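Local coordinates for protein pyruvate kinase 1 (Trypanosoma brucei brucei, PDB 4KCT) that catalyses, as pyruvate kinase, phosphoryl transfer from phosphoenolpyruvate to ADP to give pyruvate and ATP, and has an intrinsic oxaloacetate decarboxylase activity, at residues L38-K43 with A71-L77; Q279-S284 with A320-A325; M299-M303 with E342-M347. All blocks are in the same frame, centred on the assembly; numbering follows the deposited sequence. Where two conformers were deposited one is given.

Contact 1: residues L38-K43 with A71-L77; sequences LKNLMK and AAAELGL
M42 (m-t-t) reaches over the last turn of the facing helix: its CE lies 3.8 Å from A71 CB, its SD 3.7 Å from A72 N, and its CB 3.9 Å from both L75 CD1 and L77 CD1. The axes of 38-43 and 71-75 pass 9.4 Å apart at a signed crossing angle of -58°; the nearest CA atoms are those of K39 and A71, 5.2 Å apart. Alanine lets the backbones approach, with L38 CB 3.8 Å from A71 CB. K39 lays CG 3.6 Å from A71 CB and turns (m-t-m-t) so that NZ forms a very short 2.4 Å salt bridge to E74 OE1, over an apolar interior; E36 is its second acidic partner. Helix 58-75 ends in a Schellman motif at G76 (phi 71°), with L77 N to A72 O at 2.9 Å, which brings L77 back onto M42. Two consecutive outer helices of the TIM barrel pack together, while L38 and L41 touch I28, just after strand 23-27, and L41 packs on V344 of helix 340-356.

Contact 2: residues Q279-S284 with A320-A325; sequences QMCIIS and AVLNGA
This is a buried helix-to-helix-end contact on the outside of the TIM barrel, between helix 275-289 and the C-terminal turn of helix 311-323, the helices before and after strand 293-296. Segment 279-284 is regular helix; 320-323 is helical and then breaks at G324, whose phi/psi of 123/10° makes a Schellman motif, with A325 N to A320 O at 3.1 Å and a weak 3.0 Å bond from G324 N to V321 O. In register, M280 CA stands 6.2 Å from N323 CA and I283 CA 5.9 Å from A325 CA. I283 (m, t) supplies most of the apolar surface: its CG2 comes 3.3 Å from N323 O and 3.4 Å from G324 C, and its CD1 is 4.0 Å from A325 CB. A CB on G324 would press against that CG2, so the absence of a side chain lets I283 nestle into the turn. Above it, Q279, extended in t-t, donates from NE2 to N323 OD1 (3.0 Å), while its OE1 is held by R263 of the pyruvate pocket. The carbonyl of N323 is bridged by two waters: water 1 donates to M280 O (3.0 Å) and N323 O (2.9 Å), and water 2 donates to N323 O (2.8 Å) and accepts from S284 OG (2.8 Å), which also bonds N7 of the second subunit. Inward, Q279 and A320 rest on C295 and I283 on V293, both of strand 293-296, while V321 packs on helix 340-356.

Contact 3: residues M299-M303 with E342-M347; sequences MLESM and EVVQYM
Segment 299-303 leaves the seventh barrel strand, 293-296, as a loop that tightens into a 3-10 turn at 301-303, with L300 at phi/psi -132/42° and M303 N bonded to L300 O at 2.9 Å; segment 342-347 is regular helix, within 340-356. The backbones are nearest where M303 CA and V343 CA are 6.3 Å apart. L300 (m, t) inserts between two successive turns, placing CD1 3.6 Å from V343 CG2 and 3.8 Å from M347 CB. M347 extends back so that its CE lies 3.9 Å from M299 CB. M303, in m-t-p, sets CB 3.9 Å from V343 CG2 and CE 3.7 Å from Y346 CD2, while its SD sits 4.6 Å from the Y346 ring centroid, 45° off the normal: an oblique Met-aromatic contact. R349 adds a cation-pi interaction to that ring, and A272 of the second subunit packs against it. With no hydrogen bond between the segments, this buried joint depends on close fit of methionine, branched aliphatic and aromatic surfaces, not directed polar bonds.

Contact 1 comes first, bringing helix 58-75 back against helix 35-44 across the connection that contains barrel strand 46-52. It is complete before contacts 2 and 3 begin. Those two cross along the chain: 279-284, then 299-303, then 320-325, then 342-347, so contact 2 spans strand 293-296 and contact 3 spans helix 311-323 and strand 327-330. Contacts 2 and 3 also touch, A320 CB lying 3.7 Å from M299 CE, and both reach the second subunit. Contact 3 meets contact 1 where L41 CD2 is 3.7 Å from V344 CG2, which joins the final barrel helix to the first and closes the ring; contacts 1 and 2 stay about 16 Å apart at their nearest atoms.

Contact 1: residues L38-K43 with A71-L77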
# COMPACT_ATOMS: atom_id res chain seq x y z
N LEU A 38 2.28 24.77 42.48
CA LEU A 38 2.91 23.66 41.77
C LEU A 38 2.13 22.37 41.94
O LEU A 38 2.04 21.58 41.02
CB LEU A 38 4.37 23.48 42.22
CG LEU A 38 5.33 24.57 41.70
CD1 LEU A 38 6.65 24.58 42.46
CD2 LEU A 38 5.55 24.45 40.20
N LYS A 39 1.62 22.13 43.15
CA LYS A 39 0.79 20.94 43.37
C LYS A 39 -0.42 20.94 42.45
O LYS A 39 -0.72 19.93 41.81
CB LYS A 39 0.35 20.83 44.83
CG LYS A 39 1.45 20.29 45.75
CD LYS A 39 0.88 19.80 47.09
CE LYS A 39 0.09 20.88 47.76
NZ LYS A 39 -0.47 20.41 49.07
N ASN A 40 -1.09 22.09 42.35
CA ASN A 40 -2.20 22.20 41.44
C ASN A 40 -1.80 21.99 39.98
O ASN A 40 -2.56 21.42 39.19
CB ASN A 40 -2.90 23.54 41.62
CG ASN A 40 -3.70 23.61 42.90
OD1 ASN A 40 -4.13 22.59 43.42
ND2 ASN A 40 -3.89 24.80 43.43
N LEU A 41 -0.66 22.55 39.58
CA LEU A 41 -0.15 22.32 38.23
C LEU A 41 0.06 20.83 37.97
O LEU A 41 -0.24 20.34 36.89
CB LEU A 41 1.17 23.06 38.02
CG LEU A 41 1.21 24.43 37.36
CD1 LEU A 41 2.58 24.69 36.73
CD2 LEU A 41 0.10 24.63 36.33
N MET A 42 0.66 20.14 38.93
CA MET A 42 0.90 18.71 38.81
C MET A 42 -0.42 17.94 38.71
O MET A 42 -0.60 17.09 37.83
CB MET A 42 1.71 18.21 40.00
CG MET A 42 3.16 18.67 39.93
SD MET A 42 4.02 18.44 41.50
CE MET A 42 5.54 19.35 41.13
N LYS A 43 -1.37 18.27 39.57
CA LYS A 43 -2.68 17.63 39.49
C LYS A 43 -3.34 17.92 38.17
O LYS A 43 -4.06 17.10 37.65
CB LYS A 43 -3.59 18.09 40.63
CG LYS A 43 -3.18 17.53 41.98
CD LYS A 43 -3.86 18.32 43.09
CE LYS A 43 -3.81 17.58 44.40
NZ LYS A 43 -4.67 18.30 45.38
N ALA A 71 6.55 19.87 46.31
CA ALA A 71 5.22 19.60 45.76
C ALA A 71 5.14 18.15 45.25
O ALA A 71 4.17 17.42 45.53
CB ALA A 71 4.90 20.59 44.64
N ALA A 72 6.15 17.72 44.49
CA ALA A 72 6.14 16.37 43.94
C ALA A 72 6.16 15.31 45.06
O ALA A 72 5.47 14.28 44.96
CB ALA A 72 7.30 16.17 42.99
N ALA A 73 6.96 15.55 46.11
CA ALA A 73 7.08 14.59 47.22
C ALA A 73 5.76 14.49 47.97
O ALA A 73 5.27 13.39 48.24
CB ALA A 73 8.20 15.00 48.17
N GLU A 74 5.11 15.62 48.16
CA GLU A 74 3.78 15.64 48.77
C GLU A 74 2.77 14.79 48.00
O GLU A 74 1.94 14.12 48.60
CB GLU A 74 3.28 17.07 48.90
CG GLU A 74 2.83 17.44 50.29
CD GLU A 74 2.36 18.87 50.38
OE1 GLU A 74 1.14 19.09 50.26
OE2 GLU A 74 3.22 19.77 50.46
N LEU A 75 2.84 14.80 46.67
CA LEU A 75 1.88 14.05 45.86
C LEU A 75 2.38 12.66 45.45
O LEU A 75 1.70 11.94 44.73
CB LEU A 75 1.51 14.85 44.61
CG LEU A 75 0.82 16.19 44.83
CD1 LEU A 75 0.58 16.90 43.49
CD2 LEU A 75 -0.49 15.98 45.57
N GLY A 76 3.63 12.35 45.77
CA GLY A 76 4.21 11.04 45.41
C GLY A 76 4.47 10.93 43.91
O GLY A 76 4.37 9.84 43.33
N LEU A 77 4.80 12.06 43.28
CA LEU A 77 5.04 12.07 41.83
C LEU A 77 6.52 12.22 41.51
O LEU A 77 7.27 12.83 42.26
CB LEU A 77 4.27 13.22 41.19
CG LEU A 77 2.76 13.18 41.39
CD1 LEU A 77 2.10 14.41 40.77
CD2 LEU A 77 2.18 11.90 40.79

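Contact 2: residues Q279-S284 with A320-A325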
# COMPACT_ATOMS: atom_id res chain seq x y z
N GLN A 279 8.27 22.23 11.44
CA GLN A 279 7.71 21.48 12.57
C GLN A 279 7.42 20.03 12.14
O GLN A 279 7.80 19.06 12.83
CB GLN A 279 6.41 22.14 13.05
CG GLN A 279 5.68 21.33 14.12
CD GLN A 279 4.52 22.10 14.74
OE1 GLN A 279 4.62 23.32 14.95
NE2 GLN A 279 3.44 21.38 15.09
N MET A 280 6.69 19.88 11.04
CA MET A 280 6.32 18.55 10.59
C MET A 280 7.55 17.71 10.31
O MET A 280 7.58 16.52 10.61
CB MET A 280 5.48 18.64 9.32
CG MET A 280 4.08 19.18 9.55
SD MET A 280 3.31 19.58 7.95
CE MET A 280 2.84 17.96 7.42
N CYS A 281 8.50 18.29 9.61
CA CYS A 281 9.74 17.60 9.25
C CYS A 281 10.56 17.16 10.48
O CYS A 281 10.88 15.99 10.63
CB CYS A 281 10.58 18.49 8.36
SG CYS A 281 12.18 17.76 7.97
N ILE A 282 10.74 18.07 11.44
CA ILE A 282 11.52 17.79 12.63
C ILE A 282 10.83 16.76 13.53
O ILE A 282 11.47 15.80 14.00
CB ILE A 282 11.79 19.08 13.41
CG1 ILE A 282 12.76 19.99 12.64
CG2 ILE A 282 12.33 18.77 14.80
CD1 ILE A 282 12.77 21.42 13.18
N ILE A 283 9.53 16.90 13.73
CA ILE A 283 8.84 15.92 14.55
C ILE A 283 8.95 14.52 13.95
O ILE A 283 9.30 13.53 14.66
CB ILE A 283 7.37 16.30 14.80
CG1 ILE A 283 7.31 17.54 15.72
CG2 ILE A 283 6.64 15.10 15.42
CD1 ILE A 283 5.89 18.17 15.84
N SER A 284 8.69 14.41 12.65
CA SER A 284 8.76 13.10 11.98
C SER A 284 10.17 12.52 12.02
O SER A 284 10.33 11.33 12.27
CB SER A 284 8.24 13.20 10.55
OG SER A 284 6.82 13.45 10.59
N ALA A 320 -0.16 19.31 16.83
CA ALA A 320 1.18 18.93 17.33
C ALA A 320 1.17 17.47 17.79
O ALA A 320 2.07 16.69 17.46
CB ALA A 320 1.64 19.87 18.48
N VAL A 321 0.10 17.06 18.45
CA VAL A 321 -0.03 15.66 18.86
C VAL A 321 -0.19 14.71 17.65
O VAL A 321 0.55 13.72 17.51
CB VAL A 321 -1.23 15.49 19.79
CG1 VAL A 321 -1.55 14.01 19.97
CG2 VAL A 321 -0.94 16.18 21.13
N LEU A 322 -1.05 15.09 16.71
CA LEU A 322 -1.23 14.30 15.47
C LEU A 322 0.04 14.27 14.63
O LEU A 322 0.32 13.27 13.96
CB LEU A 322 -2.38 14.88 14.62
CG LEU A 322 -3.79 14.77 15.25
CD1 LEU A 322 -4.85 15.52 14.43
CD2 LEU A 322 -4.19 13.31 15.42
N ASN A 323 0.79 15.37 14.62
CA ASN A 323 2.10 15.39 13.93
C ASN A 323 3.05 14.30 14.48
O ASN A 323 4.03 13.97 13.83
CB ASN A 323 2.83 16.73 14.12
CG ASN A 323 2.25 17.87 13.27
OD1 ASN A 323 2.58 19.03 13.51
ND2 ASN A 323 1.44 17.54 12.24
N GLY A 324 2.93 14.01 15.79
CA GLY A 324 3.78 12.99 16.41
C GLY A 324 4.62 13.47 17.59
O GLY A 324 5.51 12.76 18.05
N ALA A 325 4.35 14.68 18.06
CA ALA A 325 5.16 15.25 19.15
C ALA A 325 4.93 14.43 20.43
O ALA A 325 3.79 14.06 20.72
CB ALA A 325 4.75 16.71 19.39
O HOH W 1 4.95 15.73 11.78
O HOH W 2 5.45 11.96 12.59

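Contact 3: residues M299-M303 with E342-M347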
# COMPACT_ATOMS: atom_id res chain seq x y z
N MET A 299 1.24 28.02 22.12
CA MET A 299 0.26 27.00 21.82
C MET A 299 -1.13 27.38 22.32
O MET A 299 -2.10 27.12 21.65
CB MET A 299 0.69 25.64 22.37
CG MET A 299 2.09 25.25 21.86
SD MET A 299 2.27 23.46 21.77
CE MET A 299 1.32 23.06 20.30
N LEU A 300 -1.21 27.97 23.52
CA LEU A 300 -2.49 28.37 24.10
C LEU A 300 -2.38 29.81 24.62
O LEU A 300 -2.96 30.15 25.65
CB LEU A 300 -2.89 27.41 25.25
CG LEU A 300 -3.33 25.99 24.81
CD1 LEU A 300 -3.51 25.10 26.05
CD2 LEU A 300 -4.64 26.04 24.01
N GLU A 301 -1.73 30.65 23.83
CA GLU A 301 -1.27 31.96 24.26
C GLU A 301 -2.40 32.83 24.88
O GLU A 301 -2.21 33.49 25.89
CB GLU A 301 -0.64 32.69 23.07
CG GLU A 301 0.02 34.01 23.41
CD GLU A 301 1.18 33.86 24.36
OE1 GLU A 301 1.59 34.87 24.97
OE2 GLU A 301 1.71 32.74 24.49
N SER A 302 -3.54 32.86 24.23
CA SER A 302 -4.60 33.79 24.65
C SER A 302 -5.09 33.43 26.06
O SER A 302 -5.70 34.26 26.74
CB SER A 302 -5.76 33.75 23.67
OG SER A 302 -6.48 32.53 23.79
N MET A 303 -4.83 32.19 26.50
CA MET A 303 -5.19 31.81 27.89
C MET A 303 -4.26 32.41 28.95
O MET A 303 -4.48 32.22 30.14
CB MET A 303 -5.29 30.29 28.07
CG MET A 303 -6.47 29.65 27.34
SD MET A 303 -6.93 28.02 27.97
CE MET A 303 -7.63 28.44 29.56
N GLU A 342 -6.16 26.07 34.57
CA GLU A 342 -7.17 25.83 33.53
C GLU A 342 -6.46 25.60 32.17
O GLU A 342 -6.97 24.86 31.34
CB GLU A 342 -8.13 27.02 33.41
CG GLU A 342 -9.09 27.18 34.59
CD GLU A 342 -8.47 27.93 35.77
OE1 GLU A 342 -7.30 28.35 35.68
OE2 GLU A 342 -9.12 28.01 36.83
N VAL A 343 -5.39 26.34 31.91
CA VAL A 343 -4.67 26.18 30.64
C VAL A 343 -4.05 24.77 30.52
O VAL A 343 -4.21 24.10 29.50
CB VAL A 343 -3.64 27.32 30.34
CG1 VAL A 343 -2.48 27.28 31.30
CG2 VAL A 343 -3.12 27.21 28.91
N VAL A 344 -3.50 24.27 31.63
CA VAL A 344 -2.94 22.92 31.63
C VAL A 344 -4.05 21.87 31.48
O VAL A 344 -3.90 20.91 30.72
CB VAL A 344 -2.11 22.64 32.89
CG1 VAL A 344 -1.78 21.15 32.99
CG2 VAL A 344 -0.83 23.51 32.88
N GLN A 345 -5.17 22.09 32.15
CA GLN A 345 -6.31 21.19 32.01
C GLN A 345 -6.87 21.15 30.58
O GLN A 345 -7.16 20.07 30.07
CB GLN A 345 -7.42 21.56 33.03
CG GLN A 345 -7.03 21.24 34.48
CD GLN A 345 -7.88 21.99 35.50
OE1 GLN A 345 -8.94 22.49 35.16
NE2 GLN A 345 -7.38 22.15 36.72
N TYR A 346 -6.99 22.31 29.93
CA TYR A 346 -7.39 22.34 28.50
C TYR A 346 -6.38 21.59 27.66
O TYR A 346 -6.76 20.82 26.77
CB TYR A 346 -7.51 23.77 27.96
CG TYR A 346 -8.91 24.29 27.93
CD1 TYR A 346 -9.82 23.83 26.99
CD2 TYR A 346 -9.35 25.23 28.86
CE1 TYR A 346 -11.12 24.30 26.96
CE2 TYR A 346 -10.65 25.69 28.86
CZ TYR A 346 -11.52 25.26 27.88
OH TYR A 346 -12.81 25.70 27.88
N MET A 347 -5.10 21.88 27.89
CA MET A 347 -4.04 21.25 27.08
C MET A 347 -4.11 19.72 27.19
O MET A 347 -4.08 19.02 26.18
CB MET A 347 -2.65 21.72 27.53
CG MET A 347 -1.57 21.23 26.56
SD MET A 347 -0.01 22.14 26.78
CE MET A 347 0.00 23.15 25.28